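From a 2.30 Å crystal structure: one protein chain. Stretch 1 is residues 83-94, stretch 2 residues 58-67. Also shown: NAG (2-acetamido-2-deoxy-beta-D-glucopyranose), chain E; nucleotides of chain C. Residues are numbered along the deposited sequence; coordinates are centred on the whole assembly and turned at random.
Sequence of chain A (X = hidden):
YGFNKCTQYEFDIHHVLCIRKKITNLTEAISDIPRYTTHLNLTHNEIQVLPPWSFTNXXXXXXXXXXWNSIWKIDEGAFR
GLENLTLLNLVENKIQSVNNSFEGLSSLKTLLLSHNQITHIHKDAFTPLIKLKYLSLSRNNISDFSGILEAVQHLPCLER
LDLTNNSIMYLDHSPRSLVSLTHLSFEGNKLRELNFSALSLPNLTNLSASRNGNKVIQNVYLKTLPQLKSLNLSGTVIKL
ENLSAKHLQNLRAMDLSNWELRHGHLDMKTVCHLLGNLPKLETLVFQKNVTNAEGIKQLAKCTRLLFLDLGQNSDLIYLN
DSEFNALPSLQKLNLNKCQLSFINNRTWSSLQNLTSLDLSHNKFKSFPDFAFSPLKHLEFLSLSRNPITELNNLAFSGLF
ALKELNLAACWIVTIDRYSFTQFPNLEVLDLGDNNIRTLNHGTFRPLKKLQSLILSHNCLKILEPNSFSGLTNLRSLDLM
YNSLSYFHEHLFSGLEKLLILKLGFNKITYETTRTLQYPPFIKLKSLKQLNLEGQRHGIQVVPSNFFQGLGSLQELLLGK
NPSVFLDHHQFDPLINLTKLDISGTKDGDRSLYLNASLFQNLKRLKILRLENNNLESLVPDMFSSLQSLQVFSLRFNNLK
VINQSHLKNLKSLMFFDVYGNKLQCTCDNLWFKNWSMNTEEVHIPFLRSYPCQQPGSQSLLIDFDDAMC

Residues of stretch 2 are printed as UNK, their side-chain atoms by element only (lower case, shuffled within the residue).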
# COMPACT_ATOMS: atom_id res chain seq x y z
N GLU A 83 28.63 8.57 40.54
CA GLU A 83 28.56 7.47 41.49
C GLU A 83 27.21 6.74 41.56
O GLU A 83 27.08 5.74 42.27
CB GLU A 83 29.02 7.92 42.88
CG GLU A 83 30.33 7.27 43.31
CD GLU A 83 31.55 8.15 43.08
OE1 GLU A 83 32.46 8.15 43.95
OE2 GLU A 83 31.63 8.82 42.03
N ASN A 84 26.21 7.23 40.84
CA ASN A 84 24.94 6.51 40.81
C ASN A 84 24.71 5.75 39.49
O ASN A 84 23.65 5.14 39.30
CB ASN A 84 23.78 7.44 41.22
CG ASN A 84 23.69 7.63 42.75
OD1 ASN A 84 24.48 7.04 43.49
ND2 ASN A 84 22.76 8.49 43.23
N LEU A 85 25.70 5.80 38.59
CA LEU A 85 25.57 5.22 37.24
C LEU A 85 25.54 3.72 37.30
O LEU A 85 26.46 3.12 37.85
CB LEU A 85 26.73 5.65 36.33
CG LEU A 85 26.43 5.58 34.82
CD1 LEU A 85 25.52 6.72 34.40
CD2 LEU A 85 27.73 5.61 33.99
N THR A 86 24.50 3.12 36.75
CA THR A 86 24.39 1.66 36.76
C THR A 86 24.55 1.04 35.37
O THR A 86 24.86 -0.16 35.23
CB THR A 86 23.08 1.19 37.42
OG1 THR A 86 21.96 1.76 36.73
CG2 THR A 86 23.05 1.65 38.89
N LEU A 87 24.36 1.85 34.34
CA LEU A 87 24.55 1.38 32.97
C LEU A 87 25.46 2.33 32.19
O LEU A 87 25.28 3.53 32.24
CB LEU A 87 23.19 1.23 32.29
CG LEU A 87 23.06 0.39 31.00
CD1 LEU A 87 21.60 0.09 30.74
CD2 LEU A 87 23.63 1.13 29.79
N LEU A 88 26.44 1.77 31.49
CA LEU A 88 27.29 2.58 30.62
C LEU A 88 27.41 1.92 29.26
O LEU A 88 27.95 0.83 29.16
CB LEU A 88 28.68 2.76 31.22
CG LEU A 88 29.67 3.55 30.36
CD1 LEU A 88 29.06 4.87 29.92
CD2 LEU A 88 30.96 3.80 31.15
N ASN A 89 26.94 2.60 28.22
CA ASN A 89 26.93 2.04 26.87
C ASN A 89 27.98 2.74 26.01
O ASN A 89 27.90 3.95 25.79
CB ASN A 89 25.53 2.20 26.28
CG ASN A 89 25.35 1.48 24.95
OD1 ASN A 89 26.27 1.41 24.13
ND2 ASN A 89 24.14 0.96 24.72
N LEU A 90 28.96 1.99 25.54
CA LEU A 90 30.04 2.53 24.72
C LEU A 90 30.12 1.76 23.40
O LEU A 90 31.13 1.78 22.70
CB LEU A 90 31.36 2.40 25.49
CG LEU A 90 32.13 3.66 25.95
CD1 LEU A 90 31.22 4.81 26.12
CD2 LEU A 90 32.89 3.43 27.28
N VAL A 91 29.02 1.08 23.08
CA VAL A 91 28.91 0.27 21.86
C VAL A 91 29.12 1.09 20.59
O VAL A 91 28.65 2.22 20.49
CB VAL A 91 27.53 -0.42 21.80
CG1 VAL A 91 27.37 -1.21 20.50
CG2 VAL A 91 27.36 -1.33 23.00
N GLU A 92 29.83 0.49 19.63
CA GLU A 92 30.06 1.07 18.31
C GLU A 92 30.79 2.41 18.36
O GLU A 92 30.22 3.46 18.06
CB GLU A 92 28.76 1.16 17.47
CG GLU A 92 29.05 1.34 15.99
CD GLU A 92 27.83 1.33 15.07
OE1 GLU A 92 26.68 1.06 15.52
OE2 GLU A 92 28.05 1.59 13.87
N ASN A 93 32.06 2.36 18.75
CA ASN A 93 32.91 3.54 18.72
C ASN A 93 34.25 3.20 18.09
O ASN A 93 34.34 2.25 17.34
CB ASN A 93 33.11 4.10 20.13
CG ASN A 93 31.93 4.90 20.61
OD1 ASN A 93 31.77 6.06 20.24
ND2 ASN A 93 31.10 4.30 21.46
N LYS A 94 35.29 3.94 18.43
CA LYS A 94 36.60 3.71 17.83
C LYS A 94 37.66 3.34 18.87
O LYS A 94 38.83 3.69 18.73
CB LYS A 94 37.02 4.93 17.02
CG LYS A 94 36.11 5.21 15.83
CD LYS A 94 36.43 4.25 14.70
CE LYS A 94 35.19 3.85 13.90
NZ LYS A 94 34.74 4.90 12.94
N UNK A 58 26.39 16.61 36.29
CA UNK A 58 25.41 15.56 36.02
C UNK A 58 25.62 14.29 36.86
O UNK A 58 25.60 13.17 36.33
c UNK A 58 23.29 16.21 33.69
c UNK A 58 24.80 16.31 33.63
c UNK A 58 25.28 16.20 32.19
c UNK A 58 25.41 15.23 34.53
N UNK A 59 25.78 14.45 38.17
CA UNK A 59 26.13 13.33 39.04
C UNK A 59 24.91 12.49 39.41
O UNK A 59 25.05 11.46 40.10
o UNK A 59 25.90 14.45 41.16
c UNK A 59 26.83 13.80 40.31
N UNK A 60 23.74 12.89 38.94
CA UNK A 60 22.54 12.09 39.20
C UNK A 60 22.35 11.00 38.13
O UNK A 60 21.46 10.15 38.26
c UNK A 60 21.31 12.97 39.30
N UNK A 61 23.20 11.01 37.10
CA UNK A 61 23.02 10.08 35.97
C UNK A 61 23.01 8.62 36.43
O UNK A 61 23.83 8.20 37.26
c UNK A 61 24.21 11.52 34.10
c UNK A 61 24.12 10.24 34.92
c UNK A 61 22.90 11.78 33.38
c UNK A 61 25.39 11.42 33.14
N UNK A 62 22.08 7.86 35.88
CA UNK A 62 21.98 6.45 36.20
C UNK A 62 22.29 5.64 34.95
O UNK A 62 22.90 4.57 35.02
c UNK A 62 20.33 6.71 38.07
c UNK A 62 20.57 6.10 36.70
c UNK A 62 20.40 4.61 36.79
N UNK A 63 21.89 6.18 33.80
CA UNK A 63 21.96 5.48 32.53
C UNK A 63 22.60 6.41 31.50
O UNK A 63 22.05 7.43 31.15
o UNK A 63 21.12 4.48 29.87
c UNK A 63 20.44 4.22 30.89
c UNK A 63 20.53 5.12 32.12
o UNK A 63 19.65 3.26 30.94
N UNK A 64 23.77 6.05 31.00
CA UNK A 64 24.44 6.88 30.02
C UNK A 64 24.72 6.05 28.78
O UNK A 64 25.36 5.00 28.87
c UNK A 64 27.90 8.68 30.30
c UNK A 64 25.80 9.51 29.24
c UNK A 64 25.77 7.40 30.56
c UNK A 64 26.60 8.27 29.62
N UNK A 65 24.24 6.51 27.63
CA UNK A 65 24.44 5.79 26.38
C UNK A 65 25.15 6.64 25.35
O UNK A 65 24.65 7.69 24.93
c UNK A 65 23.12 5.29 25.82
c UNK A 65 22.41 4.30 26.72
n UNK A 65 18.85 2.09 25.81
c UNK A 65 21.03 3.91 26.19
n UNK A 65 18.67 1.86 28.11
n UNK A 65 20.27 3.25 27.25
c UNK A 65 19.26 2.40 27.05
N UNK A 66 26.32 6.18 24.95
CA UNK A 66 27.17 6.87 24.00
C UNK A 66 27.37 6.01 22.79
O UNK A 66 28.40 6.11 22.12
c UNK A 66 28.61 9.63 24.96
c UNK A 66 28.52 7.18 24.63
c UNK A 66 29.70 8.17 26.65
c UNK A 66 28.52 8.30 25.68
N UNK A 67 26.37 5.16 22.51
CA UNK A 67 26.42 4.21 21.40
C UNK A 67 26.57 4.92 20.05
O UNK A 67 26.00 5.98 19.84
c UNK A 67 25.11 2.31 20.24
c UNK A 67 25.17 3.32 21.39
o UNK A 67 23.42 1.14 21.50
o UNK A 67 24.15 0.21 19.66
c UNK A 67 24.16 1.14 20.49
C1 NAG E . 17.96 6.50 24.38
C2 NAG E . 17.13 5.49 23.54
C3 NAG E . 15.80 5.19 24.22
C4 NAG E . 16.05 4.71 25.63
C5 NAG E . 16.75 5.86 26.33
C6 NAG E . 16.92 5.61 27.83
C7 NAG E . 17.55 5.74 21.16
C8 NAG E . 17.01 6.22 19.83
N2 NAG E . 16.78 5.96 22.22
O3 NAG E . 15.06 4.27 23.46
O4 NAG E . 14.84 4.39 26.29
O5 NAG E . 18.01 6.03 25.71
O6 NAG E . 17.90 6.48 28.34
O7 NAG E . 18.65 5.21 21.25
P C C 12 21.76 1.10 7.24
OP1 C C 12 20.57 1.16 6.35
OP2 C C 12 22.08 -0.21 7.80
O5' C C 12 22.95 1.79 6.44
C5' C C 12 24.09 1.08 6.06
C4' C C 12 25.35 1.83 6.36
O4' C C 12 25.14 2.74 7.47
C3' C C 12 26.48 0.92 6.80
O3' C C 12 27.18 0.42 5.68
C2' C C 12 27.32 1.81 7.71
O2' C C 12 28.23 2.58 6.95
C1' C C 12 26.27 2.73 8.33
N1 C C 12 25.81 2.32 9.68
C2 C C 12 26.67 2.17 10.78
O2 C C 12 27.89 2.34 10.64
N3 C C 12 26.16 1.81 11.98
C4 C C 12 24.85 1.62 12.13
N4 C C 12 24.37 1.28 13.33
C5 C C 12 23.94 1.79 11.05
C6 C C 12 24.47 2.14 9.87
O HOH W 1 25.91 9.48 38.91

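Position 58 carries four carbons, forked at the second, and lies out of reach of stretch 1. This is Leu58, a buried apolar side chain that opens a type I turn. Position 59 has one carbon and then one oxygen, a short polar side chain on an exposed corner; it is Ser59. Its backbone O accepts from the O atom of a water (2.5 Å), which also donates to O of position 61 (2.9 Å) and accepts from Asn84 N (3.0 Å), tying the turn to stretch 1. Position 60 has a single carbon, pointing away from stretch 1: Ala60, a small side chain within the turn.

Position 61 shows four carbons forked at the second, and its CB lies 3.8 Å from Leu85 CD1. It is Leu61, whose apolar side chain suits this buried site; its N closes the turn with a weak hydrogen bond to Leu58 O (3.3 Å). Position 62 has one carbon carrying two more, branched at CB, and one branch carbon lies 3.2 Å from Thr86 OG1. It is Val62, partly exposed, a compact apolar surface beside Thr86, while its backbone O accepts from Thr86 N (2.8 Å) and Leu87 N (3.2 Å).

Position 63 has two carbons, the second carrying two oxygens, one of them 3.7 Å from Leu87 CD1: a carboxylate, hence Asp63. A buried charge needs a partner, which comes two residues on. Position 64 has four carbons forked at the second, on the same sheet face as Leu88, with a terminal carbon 4.0 Å from Leu88 CD1 and CB 3.9 Å from Leu85 CD1. It is Leu64, an apolar side chain in an apolar layer.

Position 65 has three carbons, a nitrogen, then a carbon carrying two nitrogens, a guanidinium. Its second carbon lies 3.8 Å from Asn89 CB, and a terminal nitrogen 4.3 Å from Leu87 CD1, which approaches obliquely. This is Arg65. Its NE forms a salt bridge with Asp63 OD1 (3.0 Å), and the sugar NAG lies over one face of the guanidinium. Position 66 has four carbons forked at the second, a terminal one 3.7 Å from Leu90 CD1. It is Leu66, apolar and buried. Position 67 has three carbons, the third carrying two oxygens, one 3.3 Å from Asn89 ND2: Glu67, long enough for OE1 to accept a weak hydrogen bond there.

The contact is a short parallel sheet. Leu64 N donates to Leu87 O (3.2 Å), Asn89 N to Leu64 O (2.9 Å), and Leu66 N to Asn89 O (2.9 Å). Leu64 and Leu88 share an apolar face; Asp63, Arg65, Leu87 and Asn89 share the other. Beyond the strands, Asn93 ND2 adds a weak bond to Leu66 O (3.3 Å).

Stretch 2 (58-67) LSALVDLRLE
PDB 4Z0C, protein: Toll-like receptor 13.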